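Local coordinates for protein putative N-acetylmuramoyl-L-alanine amidase,autolysin cwp6 (Peptoclostridium difficile, PDB 5J72) that probably cleaves the amide bond between N-acetylmuramic acid and L-alanine in peptidoglycan with a zinc-dependent domain, and is held on the cell wall by CWB2 modules, at residues Q8-V13 with Y104-E109; T34-C39 with L75-I80; D41-A46 with Y63-E68; I147-W152 with L200-P205. All blocks are in the same frame, centred on the assembly; numbering follows the deposited sequence.

Contact 1 (Q8-V13 with Y104-E109); sequences QRKSVV and YDVTQE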
loop_
_atom_site.group_PDB
_atom_site.type_symbol
_atom_site.label_atom_id
_atom_site.label_comp_id
_atom_site.label_asym_id
_atom_site.label_seq_id
_atom_site.Cartn_x
_atom_site.Cartn_y
_atom_site.Cartn_z
ATOM N N GLN A 8 5.050 -20.818 3.978
ATOM C CA GLN A 8 4.628 -19.380 3.908
ATOM C C GLN A 8 4.528 -18.813 2.473
ATOM O O GLN A 8 3.543 -18.117 2.130
ATOM C CB GLN A 8 5.597 -18.562 4.729
ATOM C CG GLN A 8 5.306 -17.016 4.646
ATOM C CD GLN A 8 6.359 -16.257 5.422
ATOM O OE1 GLN A 8 7.502 -16.693 5.522
ATOM N NE2 GLN A 8 5.993 -15.047 5.962
ATOM N N ARG A 9 5.519 -19.141 1.604
ATOM C CA ARG A 9 5.625 -18.553 0.237
ATOM C C ARG A 9 5.671 -19.603 -0.808
ATOM O O ARG A 9 6.342 -20.601 -0.611
ATOM C CB ARG A 9 6.974 -17.801 0.069
ATOM C CG ARG A 9 7.379 -16.918 1.240
ATOM C CD ARG A 9 8.314 -15.746 0.833
ATOM N NE ARG A 9 8.678 -15.057 2.094
ATOM C CZ ARG A 9 7.972 -14.078 2.676
ATOM N NH1 ARG A 9 8.355 -13.578 3.839
ATOM N NH2 ARG A 9 6.907 -13.583 2.087
ATOM N N LYS A 10 4.963 -19.400 -1.947
ATOM C CA LYS A 10 4.990 -20.361 -3.035
ATOM C C LYS A 10 5.731 -19.751 -4.247
ATOM O O LYS A 10 5.978 -20.427 -5.249
ATOM C CB LYS A 10 3.575 -20.688 -3.453
ATOM C CG LYS A 10 2.760 -21.342 -2.292
ATOM C CD LYS A 10 3.518 -22.578 -1.754
ATOM C CE LYS A 10 3.068 -23.870 -2.359
ATOM N NZ LYS A 10 1.580 -23.912 -2.697
ATOM N N SER A 11 6.068 -18.465 -4.154
ATOM C CA SER A 11 6.859 -17.775 -5.198
ATOM C C SER A 11 8.027 -17.107 -4.461
ATOM O O SER A 11 7.788 -16.338 -3.502
ATOM C CB SER A 11 5.987 -16.746 -5.916
ATOM O OG SER A 11 6.717 -16.125 -6.956
ATOM N N VAL A 12 9.279 -17.405 -4.835
ATOM C CA VAL A 12 10.438 -16.862 -4.128
ATOM C C VAL A 12 11.500 -16.381 -5.157
ATOM O O VAL A 12 11.235 -16.463 -6.354
ATOM C CB VAL A 12 11.062 -17.958 -3.187
ATOM C CG1 VAL A 12 10.022 -18.394 -2.129
ATOM C CG2 VAL A 12 11.533 -19.171 -3.995
ATOM N N VAL A 13 12.626 -15.909 -4.668
ATOM C CA VAL A 13 13.765 -15.558 -5.542
ATOM C C VAL A 13 14.974 -16.077 -4.764
ATOM O O VAL A 13 14.873 -16.476 -3.627
ATOM C CB VAL A 13 13.920 -14.018 -5.815
ATOM C CG1 VAL A 13 12.657 -13.440 -6.492
ATOM C CG2 VAL A 13 14.128 -13.291 -4.501
ATOM N N TYR A 104 2.800 -28.446 -2.783
ATOM C CA TYR A 104 3.877 -27.739 -2.073
ATOM C C TYR A 104 4.967 -27.190 -3.022
ATOM O O TYR A 104 5.963 -26.684 -2.538
ATOM C CB TYR A 104 4.543 -28.668 -1.023
ATOM C CG TYR A 104 3.464 -29.263 -0.164
ATOM C CD1 TYR A 104 3.043 -30.580 -0.358
ATOM C CD2 TYR A 104 2.750 -28.470 0.751
ATOM C CE1 TYR A 104 1.937 -31.093 0.310
ATOM C CE2 TYR A 104 1.622 -28.980 1.422
ATOM C CZ TYR A 104 1.224 -30.290 1.180
ATOM O OH TYR A 104 0.067 -30.808 1.705
ATOM N N ASP A 105 4.777 -27.271 -4.332
ATOM C CA ASP A 105 5.834 -26.772 -5.260
ATOM C C ASP A 105 6.077 -25.286 -5.064
ATOM O O ASP A 105 5.104 -24.523 -4.943
ATOM C CB ASP A 105 5.321 -26.932 -6.683
ATOM C CG ASP A 105 5.382 -28.353 -7.200
ATOM O OD1 ASP A 105 5.850 -29.241 -6.470
ATOM O OD2 ASP A 105 4.957 -28.569 -8.316
ATOM N N VAL A 106 7.323 -24.857 -5.057
ATOM C CA VAL A 106 7.646 -23.443 -4.852
ATOM C C VAL A 106 8.427 -22.971 -6.038
ATOM O O VAL A 106 9.417 -23.647 -6.392
ATOM C CB VAL A 106 8.452 -23.304 -3.526
ATOM C CG1 VAL A 106 9.035 -21.895 -3.417
ATOM C CG2 VAL A 106 7.524 -23.621 -2.335
ATOM N N THR A 107 7.975 -21.880 -6.700
ATOM C CA THR A 107 8.657 -21.390 -7.888
ATOM C C THR A 107 9.670 -20.315 -7.515
ATOM O O THR A 107 9.340 -19.329 -6.817
ATOM C CB THR A 107 7.603 -20.839 -8.875
ATOM O OG1 THR A 107 6.686 -21.883 -9.157
ATOM C CG2 THR A 107 8.241 -20.373 -10.172
ATOM N N GLN A 108 10.909 -20.489 -7.979
ATOM C CA GLN A 108 11.976 -19.510 -7.723
ATOM C C GLN A 108 12.168 -18.701 -8.981
ATOM O O GLN A 108 12.717 -19.169 -9.992
ATOM C CB GLN A 108 13.283 -20.230 -7.327
ATOM C CG GLN A 108 14.417 -19.253 -6.994
ATOM C CD GLN A 108 15.523 -20.016 -6.288
ATOM O OE1 GLN A 108 15.274 -20.830 -5.407
ATOM N NE2 GLN A 108 16.799 -19.700 -6.614
ATOM N N GLU A 109 11.727 -17.443 -8.952
ATOM C CA GLU A 109 11.844 -16.571 -10.126
ATOM C C GLU A 109 13.098 -15.717 -9.971
ATOM O O GLU A 109 13.785 -15.783 -8.955
ATOM C CB GLU A 109 10.654 -15.608 -10.159
ATOM C CG GLU A 109 9.335 -16.311 -10.019
ATOM C CD GLU A 109 8.813 -16.803 -11.381
ATOM O OE1 GLU A 109 7.635 -17.186 -11.451
ATOM O OE2 GLU A 109 9.570 -16.809 -12.354
HETATM O O HOH W 1 4.768 -22.858 -7.386
HETATM O O HOH W 2 2.243 -25.004 -5.112
HETATM O O HOH W 3 6.035 -17.216 -9.348
#

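Contact 2 (T34-C39 with L75-I80); sequences TLNFMC and LQSIKI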
loop_
_atom_site.group_PDB
_atom_site.type_symbol
_atom_site.label_atom_id
_atom_site.label_comp_id
_atom_site.label_asym_id
_atom_site.label_seq_id
_atom_site.Cartn_x
_atom_site.Cartn_y
_atom_site.Cartn_z
ATOM N N THR A 34 13.582 -33.138 8.791
ATOM C CA THR A 34 14.259 -32.491 7.696
ATOM C C THR A 34 13.455 -32.703 6.433
ATOM O O THR A 34 13.131 -33.828 6.088
ATOM C CB THR A 34 15.652 -33.067 7.517
ATOM O OG1 THR A 34 16.359 -32.836 8.717
ATOM C CG2 THR A 34 16.437 -32.356 6.384
ATOM N N LEU A 35 13.128 -31.609 5.754
ATOM C CA LEU A 35 12.368 -31.683 4.493
ATOM C C LEU A 35 13.414 -31.641 3.402
ATOM O O LEU A 35 14.348 -30.789 3.493
ATOM C CB LEU A 35 11.493 -30.453 4.392
ATOM C CG LEU A 35 10.072 -30.658 5.040
ATOM C CD1 LEU A 35 10.191 -30.987 6.550
ATOM C CD2 LEU A 35 9.271 -29.350 4.772
ATOM N N ASN A 36 13.286 -32.518 2.395
ATOM C CA ASN A 36 14.230 -32.487 1.281
ATOM C C ASN A 36 13.429 -32.134 0.045
ATOM O O ASN A 36 12.383 -32.711 -0.216
ATOM C CB ASN A 36 14.927 -33.856 1.122
ATOM C CG ASN A 36 15.844 -33.845 -0.060
ATOM O OD1 ASN A 36 15.365 -34.096 -1.202
ATOM N ND2 ASN A 36 17.146 -33.447 0.083
ATOM N N PHE A 37 13.927 -31.135 -0.718
ATOM C CA PHE A 37 13.277 -30.756 -1.987
ATOM C C PHE A 37 14.298 -30.924 -3.097
ATOM O O PHE A 37 15.503 -30.925 -2.813
ATOM C CB PHE A 37 12.956 -29.231 -1.967
ATOM C CG PHE A 37 12.096 -28.802 -0.786
ATOM C CD1 PHE A 37 12.676 -28.395 0.404
ATOM C CD2 PHE A 37 10.732 -28.800 -0.874
ATOM C CE1 PHE A 37 11.887 -27.978 1.486
ATOM C CE2 PHE A 37 9.929 -28.383 0.218
ATOM C CZ PHE A 37 10.528 -27.980 1.373
ATOM N N MET A 38 13.839 -30.993 -4.369
ATOM C CA MET A 38 14.799 -31.012 -5.469
ATOM C C MET A 38 14.268 -30.147 -6.562
ATOM O O MET A 38 13.045 -30.079 -6.766
ATOM C CB MET A 38 14.952 -32.422 -6.141
ATOM C CG MET A 38 15.580 -33.465 -5.209
ATOM S SD MET A 38 17.401 -33.314 -5.027
ATOM C CE MET A 38 17.973 -33.919 -6.675
ATOM N N CYS A 39 15.177 -29.473 -7.267
ATOM C CA CYS A 39 14.776 -28.763 -8.469
ATOM C C CYS A 39 15.757 -29.397 -9.551
ATOM O O CYS A 39 16.953 -29.116 -9.503
ATOM C CB CYS A 39 14.983 -27.255 -8.326
ATOM S SG CYS A 39 14.612 -26.366 -9.886
ATOM N N LEU A 75 8.895 -31.131 -3.281
ATOM C CA LEU A 75 9.183 -31.853 -2.032
ATOM C C LEU A 75 9.404 -33.349 -2.314
ATOM O O LEU A 75 8.578 -33.970 -2.984
ATOM C CB LEU A 75 7.928 -31.717 -1.086
ATOM C CG LEU A 75 8.099 -32.470 0.258
ATOM C CD1 LEU A 75 9.236 -31.980 1.132
ATOM C CD2 LEU A 75 6.721 -32.347 1.008
ATOM N N GLN A 76 10.517 -33.929 -1.826
ATOM C CA GLN A 76 10.821 -35.372 -2.045
ATOM C C GLN A 76 10.586 -36.240 -0.827
ATOM O O GLN A 76 10.161 -37.383 -0.981
ATOM C CB GLN A 76 12.287 -35.528 -2.377
ATOM C CG GLN A 76 12.713 -34.552 -3.506
ATOM C CD GLN A 76 12.083 -34.938 -4.779
ATOM O OE1 GLN A 76 12.293 -36.042 -5.270
ATOM N NE2 GLN A 76 11.323 -34.060 -5.402
ATOM N N SER A 77 10.843 -35.735 0.345
ATOM C CA SER A 77 10.772 -36.591 1.502
ATOM C C SER A 77 10.884 -35.832 2.786
ATOM O O SER A 77 11.277 -34.663 2.824
ATOM C CB SER A 77 11.943 -37.607 1.451
ATOM O OG SER A 77 13.196 -36.929 1.539
ATOM N N ILE A 78 10.529 -36.515 3.884
ATOM C CA ILE A 78 10.712 -35.951 5.215
ATOM C C ILE A 78 11.454 -36.966 6.030
ATOM O O ILE A 78 11.035 -38.135 6.069
ATOM C CB ILE A 78 9.326 -35.671 5.886
ATOM C CG1 ILE A 78 8.600 -34.578 5.118
ATOM C CG2 ILE A 78 9.572 -35.259 7.355
ATOM C CD1 ILE A 78 7.139 -34.287 5.653
ATOM N N LYS A 79 12.544 -36.554 6.683
ATOM C CA LYS A 79 13.268 -37.482 7.509
ATOM C C LYS A 79 12.979 -37.100 8.973
ATOM O O LYS A 79 13.128 -35.923 9.316
ATOM C CB LYS A 79 14.813 -37.360 7.278
ATOM C CG LYS A 79 15.600 -38.314 8.220
ATOM C CD LYS A 79 17.104 -38.443 7.803
ATOM C CE LYS A 79 17.930 -39.071 8.885
ATOM N NZ LYS A 79 19.301 -39.394 8.379
ATOM N N ILE A 80 12.577 -38.064 9.785
ATOM C CA ILE A 80 12.301 -37.810 11.204
ATOM C C ILE A 80 13.554 -38.095 11.994
ATOM O O ILE A 80 14.025 -39.234 12.010
ATOM C CB ILE A 80 11.126 -38.701 11.597
ATOM C CG1 ILE A 80 9.906 -38.339 10.690
ATOM C CG2 ILE A 80 10.814 -38.534 13.103
ATOM C CD1 ILE A 80 8.769 -39.405 10.721
HETATM O O HOH W 4 14.189 -35.789 3.927
#

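Contact 3 (D41-A46 with Y63-E68); sequences DMPLEA and YNKDPE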
loop_
_atom_site.group_PDB
_atom_site.type_symbol
_atom_site.label_atom_id
_atom_site.label_comp_id
_atom_site.label_asym_id
_atom_site.label_seq_id
_atom_site.Cartn_x
_atom_site.Cartn_y
_atom_site.Cartn_z
ATOM N N ASP A 41 18.314 -31.667 -10.742
ATOM C CA ASP A 41 19.229 -32.482 -9.934
ATOM C C ASP A 41 19.818 -31.764 -8.739
ATOM O O ASP A 41 20.776 -32.237 -8.130
ATOM C CB ASP A 41 20.356 -33.000 -10.847
ATOM C CG ASP A 41 21.219 -31.923 -11.422
ATOM O OD1 ASP A 41 20.829 -30.727 -11.345
ATOM O OD2 ASP A 41 22.320 -32.264 -11.955
ATOM N N MET A 42 19.246 -30.596 -8.334
ATOM C CA MET A 42 19.845 -29.866 -7.213
ATOM C C MET A 42 18.964 -29.989 -5.941
ATOM O O MET A 42 17.781 -29.749 -5.998
ATOM C CB MET A 42 19.951 -28.355 -7.589
ATOM C CG MET A 42 20.498 -27.509 -6.447
ATOM S SD MET A 42 20.726 -25.817 -7.073
ATOM C CE MET A 42 22.323 -25.969 -7.957
ATOM N N PRO A 43 19.550 -30.352 -4.816
ATOM C CA PRO A 43 18.802 -30.504 -3.548
ATOM C C PRO A 43 18.773 -29.232 -2.729
ATOM O O PRO A 43 19.664 -28.375 -2.819
ATOM C CB PRO A 43 19.591 -31.602 -2.820
ATOM C CG PRO A 43 21.070 -31.318 -3.256
ATOM C CD PRO A 43 20.967 -30.829 -4.711
ATOM N N LEU A 44 17.745 -29.112 -1.909
ATOM C CA LEU A 44 17.581 -27.973 -0.988
ATOM C C LEU A 44 16.965 -28.606 0.270
ATOM O O LEU A 44 16.025 -29.392 0.136
ATOM C CB LEU A 44 16.563 -26.990 -1.544
ATOM C CG LEU A 44 16.285 -25.769 -0.575
ATOM C CD1 LEU A 44 17.456 -24.865 -0.585
ATOM C CD2 LEU A 44 15.136 -24.962 -1.127
ATOM N N GLU A 45 17.460 -28.337 1.438
ATOM C CA GLU A 45 16.829 -28.943 2.605
ATOM C C GLU A 45 16.583 -27.894 3.691
ATOM O O GLU A 45 17.139 -26.793 3.654
ATOM C CB GLU A 45 17.654 -30.106 3.154
ATOM C CG GLU A 45 18.959 -29.726 3.817
ATOM C CD GLU A 45 19.566 -30.920 4.529
ATOM O OE1 GLU A 45 19.906 -30.813 5.729
ATOM O OE2 GLU A 45 19.697 -31.972 3.872
ATOM N N ALA A 46 15.673 -28.233 4.624
ATOM C CA ALA A 46 15.372 -27.337 5.749
ATOM C C ALA A 46 15.102 -28.203 6.957
ATOM O O ALA A 46 14.391 -29.229 6.845
ATOM C CB ALA A 46 14.151 -26.495 5.454
ATOM N N TYR A 63 16.077 -20.159 0.570
ATOM C CA TYR A 63 16.222 -20.465 -0.836
ATOM C C TYR A 63 17.574 -19.861 -1.335
ATOM O O TYR A 63 17.583 -18.944 -2.151
ATOM C CB TYR A 63 15.018 -19.855 -1.599
ATOM C CG TYR A 63 13.770 -20.661 -1.285
ATOM C CD1 TYR A 63 12.883 -20.255 -0.287
ATOM C CD2 TYR A 63 13.498 -21.856 -1.956
ATOM C CE1 TYR A 63 11.750 -21.012 0.019
ATOM C CE2 TYR A 63 12.389 -22.632 -1.634
ATOM C CZ TYR A 63 11.516 -22.201 -0.651
ATOM O OH TYR A 63 10.474 -22.990 -0.286
ATOM N N ASN A 64 18.574 -20.584 -0.820
ATOM C CA ASN A 64 19.899 -20.081 -1.137
ATOM C C ASN A 64 20.616 -20.946 -2.167
ATOM O O ASN A 64 21.844 -20.958 -2.162
ATOM C CB ASN A 64 20.753 -20.052 0.141
ATOM C CG ASN A 64 20.375 -19.020 1.164
ATOM O OD1 ASN A 64 20.811 -19.143 2.329
ATOM N ND2 ASN A 64 19.581 -17.981 0.839
ATOM N N LYS A 65 19.931 -21.598 -3.013
ATOM C CA LYS A 65 20.552 -22.402 -4.083
ATOM C C LYS A 65 20.024 -21.907 -5.422
ATOM O O LYS A 65 18.835 -21.627 -5.554
ATOM C CB LYS A 65 20.197 -23.908 -3.921
ATOM C CG LYS A 65 20.675 -24.564 -2.597
ATOM C CD LYS A 65 22.163 -24.712 -2.490
ATOM C CE LYS A 65 22.726 -25.766 -3.431
ATOM N NZ LYS A 65 22.282 -27.156 -3.071
ATOM N N ASP A 66 20.901 -21.792 -6.437
ATOM C CA ASP A 66 20.507 -21.305 -7.751
ATOM C C ASP A 66 20.519 -22.476 -8.728
ATOM O O ASP A 66 21.575 -22.945 -9.127
ATOM C CB ASP A 66 21.459 -20.181 -8.171
ATOM C CG ASP A 66 20.755 -19.086 -8.943
ATOM O OD1 ASP A 66 19.550 -19.220 -9.216
ATOM O OD2 ASP A 66 21.413 -18.127 -9.319
ATOM N N PRO A 67 19.359 -22.967 -9.168
ATOM C CA PRO A 67 19.316 -24.117 -10.072
ATOM C C PRO A 67 19.794 -23.862 -11.497
ATOM O O PRO A 67 19.487 -22.841 -12.085
ATOM C CB PRO A 67 17.840 -24.556 -9.964
ATOM C CG PRO A 67 17.120 -23.206 -9.813
ATOM C CD PRO A 67 17.992 -22.482 -8.823
ATOM N N GLU A 68 20.559 -24.830 -12.028
ATOM C CA GLU A 68 21.095 -24.715 -13.400
ATOM C C GLU A 68 19.994 -24.876 -14.438
ATOM O O GLU A 68 20.093 -24.340 -15.556
ATOM C CB GLU A 68 22.154 -25.813 -13.663
ATOM C CG GLU A 68 23.365 -25.643 -12.730
ATOM C CD GLU A 68 24.192 -24.391 -13.027
ATOM O OE1 GLU A 68 24.008 -23.716 -14.060
ATOM O OE2 GLU A 68 25.073 -24.071 -12.205
HETATM O O HOH W 5 21.217 -27.421 -10.784
#

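Contact 4 (I147-W152 with L200-P205); sequences ISKQGW and LKRLNP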
loop_
_atom_site.group_PDB
_atom_site.type_symbol
_atom_site.label_atom_id
_atom_site.label_comp_id
_atom_site.label_asym_id
_atom_site.label_seq_id
_atom_site.Cartn_x
_atom_site.Cartn_y
_atom_site.Cartn_z
ATOM N N ILE A 147 -6.315 -15.784 -5.484
ATOM C CA ILE A 147 -5.553 -15.476 -4.267
ATOM C C ILE A 147 -5.570 -16.716 -3.333
ATOM O O ILE A 147 -4.564 -17.081 -2.728
ATOM C CB ILE A 147 -6.190 -14.236 -3.608
ATOM C CG1 ILE A 147 -5.841 -12.941 -4.433
ATOM C CG2 ILE A 147 -5.597 -14.058 -2.172
ATOM C CD1 ILE A 147 -6.742 -11.727 -3.993
ATOM N N SER A 148 -6.728 -17.294 -3.207
ATOM C CA SER A 148 -6.969 -18.494 -2.398
ATOM C C SER A 148 -6.038 -19.657 -2.881
ATOM O O SER A 148 -5.351 -20.307 -2.086
ATOM C CB SER A 148 -8.473 -18.869 -2.552
ATOM O OG SER A 148 -8.670 -20.072 -1.814
ATOM N N LYS A 149 -5.962 -19.869 -4.195
ATOM C CA LYS A 149 -5.082 -20.938 -4.762
ATOM C C LYS A 149 -3.666 -20.656 -4.524
ATOM O O LYS A 149 -2.860 -21.570 -4.371
ATOM C CB LYS A 149 -5.320 -21.048 -6.265
ATOM C CG LYS A 149 -6.628 -21.729 -6.520
ATOM C CD LYS A 149 -6.965 -21.740 -8.026
ATOM C CE LYS A 149 -8.273 -22.504 -8.173
ATOM N NZ LYS A 149 -8.790 -22.559 -9.589
ATOM N N GLN A 150 -3.294 -19.379 -4.484
ATOM C CA GLN A 150 -1.897 -19.053 -4.209
ATOM C C GLN A 150 -1.478 -19.329 -2.799
ATOM O O GLN A 150 -0.403 -19.918 -2.584
ATOM C CB GLN A 150 -1.646 -17.536 -4.506
ATOM C CG GLN A 150 -0.172 -17.129 -4.401
ATOM C CD GLN A 150 0.680 -17.816 -5.475
ATOM O OE1 GLN A 150 0.171 -18.229 -6.537
ATOM N NE2 GLN A 150 2.002 -17.877 -5.222
ATOM N N GLY A 151 -2.266 -18.926 -1.778
ATOM C CA GLY A 151 -1.741 -19.134 -0.428
ATOM C C GLY A 151 -2.283 -20.392 0.262
ATOM O O GLY A 151 -1.812 -20.787 1.344
ATOM N N TRP A 152 -3.293 -21.031 -0.376
ATOM C CA TRP A 152 -3.974 -22.220 0.252
ATOM C C TRP A 152 -4.136 -23.291 -0.811
ATOM O O TRP A 152 -5.211 -23.888 -0.999
ATOM C CB TRP A 152 -5.383 -21.749 0.807
ATOM C CG TRP A 152 -5.197 -20.794 1.929
ATOM C CD1 TRP A 152 -5.156 -21.091 3.272
ATOM C CD2 TRP A 152 -4.981 -19.357 1.827
ATOM N NE1 TRP A 152 -4.950 -19.929 4.008
ATOM C CE2 TRP A 152 -4.840 -18.857 3.141
ATOM C CE3 TRP A 152 -4.885 -18.462 0.755
ATOM C CZ2 TRP A 152 -4.629 -17.483 3.409
ATOM C CZ3 TRP A 152 -4.657 -17.103 1.012
ATOM C CH2 TRP A 152 -4.542 -16.628 2.326
ATOM N N LEU A 200 -14.664 -23.243 -2.873
ATOM C CA LEU A 200 -15.036 -23.795 -1.585
ATOM C C LEU A 200 -14.881 -25.348 -1.691
ATOM O O LEU A 200 -14.332 -25.983 -0.799
ATOM C CB LEU A 200 -16.529 -23.524 -1.230
ATOM C CG LEU A 200 -16.827 -22.094 -0.769
ATOM C CD1 LEU A 200 -18.296 -21.912 -0.659
ATOM C CD2 LEU A 200 -16.158 -21.878 0.596
ATOM N N LYS A 201 -15.345 -25.954 -2.780
ATOM C CA LYS A 201 -15.175 -27.419 -2.880
ATOM C C LYS A 201 -13.692 -27.840 -2.911
ATOM O O LYS A 201 -13.278 -28.817 -2.247
ATOM C CB LYS A 201 -15.821 -27.938 -4.205
ATOM C CG LYS A 201 -17.359 -27.907 -4.100
ATOM C CD LYS A 201 -17.985 -28.471 -5.463
ATOM C CE LYS A 201 -19.506 -28.644 -5.399
ATOM N NZ LYS A 201 -19.957 -29.789 -4.499
ATOM N N ARG A 202 -12.902 -27.106 -3.663
ATOM C CA ARG A 202 -11.469 -27.438 -3.777
ATOM C C ARG A 202 -10.752 -27.306 -2.424
ATOM O O ARG A 202 -9.924 -28.158 -2.107
ATOM C CB ARG A 202 -10.784 -26.460 -4.791
ATOM C CG ARG A 202 -9.424 -27.006 -5.282
ATOM C CD ARG A 202 -8.609 -25.897 -6.015
ATOM N NE ARG A 202 -8.272 -24.784 -5.124
ATOM C CZ ARG A 202 -7.294 -24.848 -4.225
ATOM N NH1 ARG A 202 -7.077 -23.827 -3.408
ATOM N NH2 ARG A 202 -6.527 -25.946 -4.133
ATOM N N LEU A 203 -11.063 -26.253 -1.654
ATOM C CA LEU A 203 -10.385 -26.032 -0.334
ATOM C C LEU A 203 -10.801 -27.071 0.697
ATOM O O LEU A 203 -10.084 -27.217 1.690
ATOM C CB LEU A 203 -10.772 -24.639 0.268
ATOM C CG LEU A 203 -10.199 -23.475 -0.576
ATOM C CD1 LEU A 203 -10.860 -22.156 -0.206
ATOM C CD2 LEU A 203 -8.709 -23.341 -0.304
ATOM N N ASN A 204 -11.963 -27.706 0.500
ATOM C CA ASN A 204 -12.547 -28.722 1.415
ATOM C C ASN A 204 -12.550 -28.229 2.900
ATOM O O ASN A 204 -11.988 -28.862 3.792
ATOM C CB ASN A 204 -11.781 -30.007 1.343
ATOM C CG ASN A 204 -12.682 -31.136 1.997
ATOM O OD1 ASN A 204 -13.917 -31.137 1.772
ATOM N ND2 ASN A 204 -12.166 -31.959 2.783
ATOM N N PRO A 205 -13.123 -27.069 3.156
ATOM C CA PRO A 205 -13.123 -26.585 4.549
ATOM C C PRO A 205 -14.116 -27.350 5.406
ATOM O O PRO A 205 -15.032 -27.999 4.882
ATOM C CB PRO A 205 -13.589 -25.122 4.394
ATOM C CG PRO A 205 -14.516 -25.189 3.190
ATOM C CD PRO A 205 -13.829 -26.169 2.244
#

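Contact 1 (Q8-V13 with Y104-E109)
Three backbone hydrogen bonds carry this pairing. T107 N donates to K10 O at 2.9 Å from above the carbonyl plane, V12 N meets T107 O at 2.8 Å almost along the C=O axis, and E109 N reaches V12 O at 2.8 Å within the carbonyl plane. V12 thus uses both its N-H and its C=O on the residues flanking its bridge partner Q108, while S11 is paired with T107. On the V12 and Q108 face, V12 CG2, in the crowded position between backbone N and carbonyl carbon, touches V106 CG1 at 3.7 Å, the two side chains crossing at about a right angle. On the S11 and T107 face a water joins S11 OG to E109 OE1. K10, bent at three successive torsions, brings CE to 3.4 Å from D105 O; its NZ gives one hydrogen bond to a water that also lies 2.9 Å from D105 O, and another to the carbonyl of D103, a calcium-binding residue of this protein. In the second shell, Q108 has its amide fixed at both ends, OE1 by W73 and NE2 by K65 O, and Y63 packs against V12 and V106. Strand 106-113 pairs antiparallel with strand 72-82 as well, so the arrangement is that of a mixed beta-sheet, with one parallel pair in a largely antiparallel N-terminal domain.

Contact 2 (T34-C39 with L75-I80)
L75 and F37 cross obliquely on the buried face of this antiparallel pair. With CG anti to its backbone N (chi1 179°), L75 sends CD1 over the phenyl ring in an off-centre CH-pi contact, 4.2 Å from the F37 centroid. Next to them L35 and I78 lie side by side and point the same way, L35 CD1 meeting I78 CG1 at 4.2 Å. The other face is more polar. N36, with CG anti to its backbone N, brings OD1 to 3.5 Å from Q76 CG, the two amide planes 77° apart. Q76 is bent at chi2 and crosses M38 at about a right angle, CG to CG 3.5 Å, while its NE2 is bound by E74 O. S77 OG and T34 O share a water further along. The backbone explains why Q76 and S77 both face N36: N36 O accepts a short, nearly straight bond from Q76 N at 2.7 Å and a weak one from S77 N at 3.4 Å, whereas N36 N donates to S77 O. Beyond this point the T34 and K79 pair is regular, bonded in both directions. One extra residue on strand 72-82, with the register shifting by one, makes this a classic beta bulge.

Contact 3 (D41-A46 with Y63-E68)
The open mouth of a beta hairpin is bridged here by side chains, where strand 42-51 begins and the chain leaving its antiparallel partner, strand 56-63, has peeled away into a loop. The backbones stand well apart, with M42 and P67 CA atoms 6.4 Å from each other, and M42, L44 and K65 fill the gap. L44 extends CG anti to its backbone N and forks at the tip: CD2 touches Y63 CD2 at 3.6 Å, crossing that side chain at about a right angle, while CD1 meets K65 CG at 3.8 Å, L44 and K65 running antiparallel alongside each other. M42 is extended until its last torsion (chi3 -80°), which places SD 3.7 Å from K65 CB and CE 3.3 Å from D66 O. W73 of strand 72-82 touches M42, L44 and K65, adding an aromatic side to this cluster. K65 itself curls at chi2, chi3 and chi4, and that curl delivers NZ to P43 O at 2.9 Å, nearly along the C=O axis.

Contact 4 (I147-W152 with L200-P205)
The guanidinium of R202 meets W152 O edge-on: NH1 donates at 3.0 Å with an N-H...O angle of 165°, and the oxygen lies near the guanidinium plane, though the donor stands well above the carbonyl plane. K149 comes in obliquely, its CG 3.7 Å from R202 NE. The second flat group, the indole of W152, has the carbonyl oxygens of I147 and S148 at its edge, in plane, and its NE1 is tied to D181 O. R202 is held from further directions, since NH1 forms a salt bridge with E199 and NH2 bonds to K153 O; E199 probably also eases the nearness of K149 NZ, 5.0 Å from R202 NE. The same carboxylate takes S148 OG, which lies anti to its backbone N and 3.4 Å from L203 CD1. L203 CD2 packs on W152 CB at 3.9 Å, and L200 and L203 touch V159 of strand 158-163, part of a parallel sheet. A bound calcium ion lies about 4 Å from the nearest atom of the W152 side chain. An arginine reaching a carbonyl just past helix 140-151 should suit the negative end of that helix; the pair joins two helix C-termini in a CWB2 module.

Read from the N terminus, segment 8-13 is met by 104-109 after 90 intervening residues, so contact 1 closes the outermost loop. Contact 2 lies within it, and contact 3 within contact 2, a concentric arrangement without crossings. Strands 30-39 and 42-51 pair directly, with F37 N to L44 O and L35 N to A46 O, joining contacts 2 and 3; contact 3 in turn meets contact 1 where the 63-68 loop lies against strand 106-113. Contact 4 follows in series and belongs to a CWB2 module. It touches contact 1 where K10 packs on Q150, so the N-terminal domain and the wall-binding region meet in the region of a bound calcium near the W152 side chain.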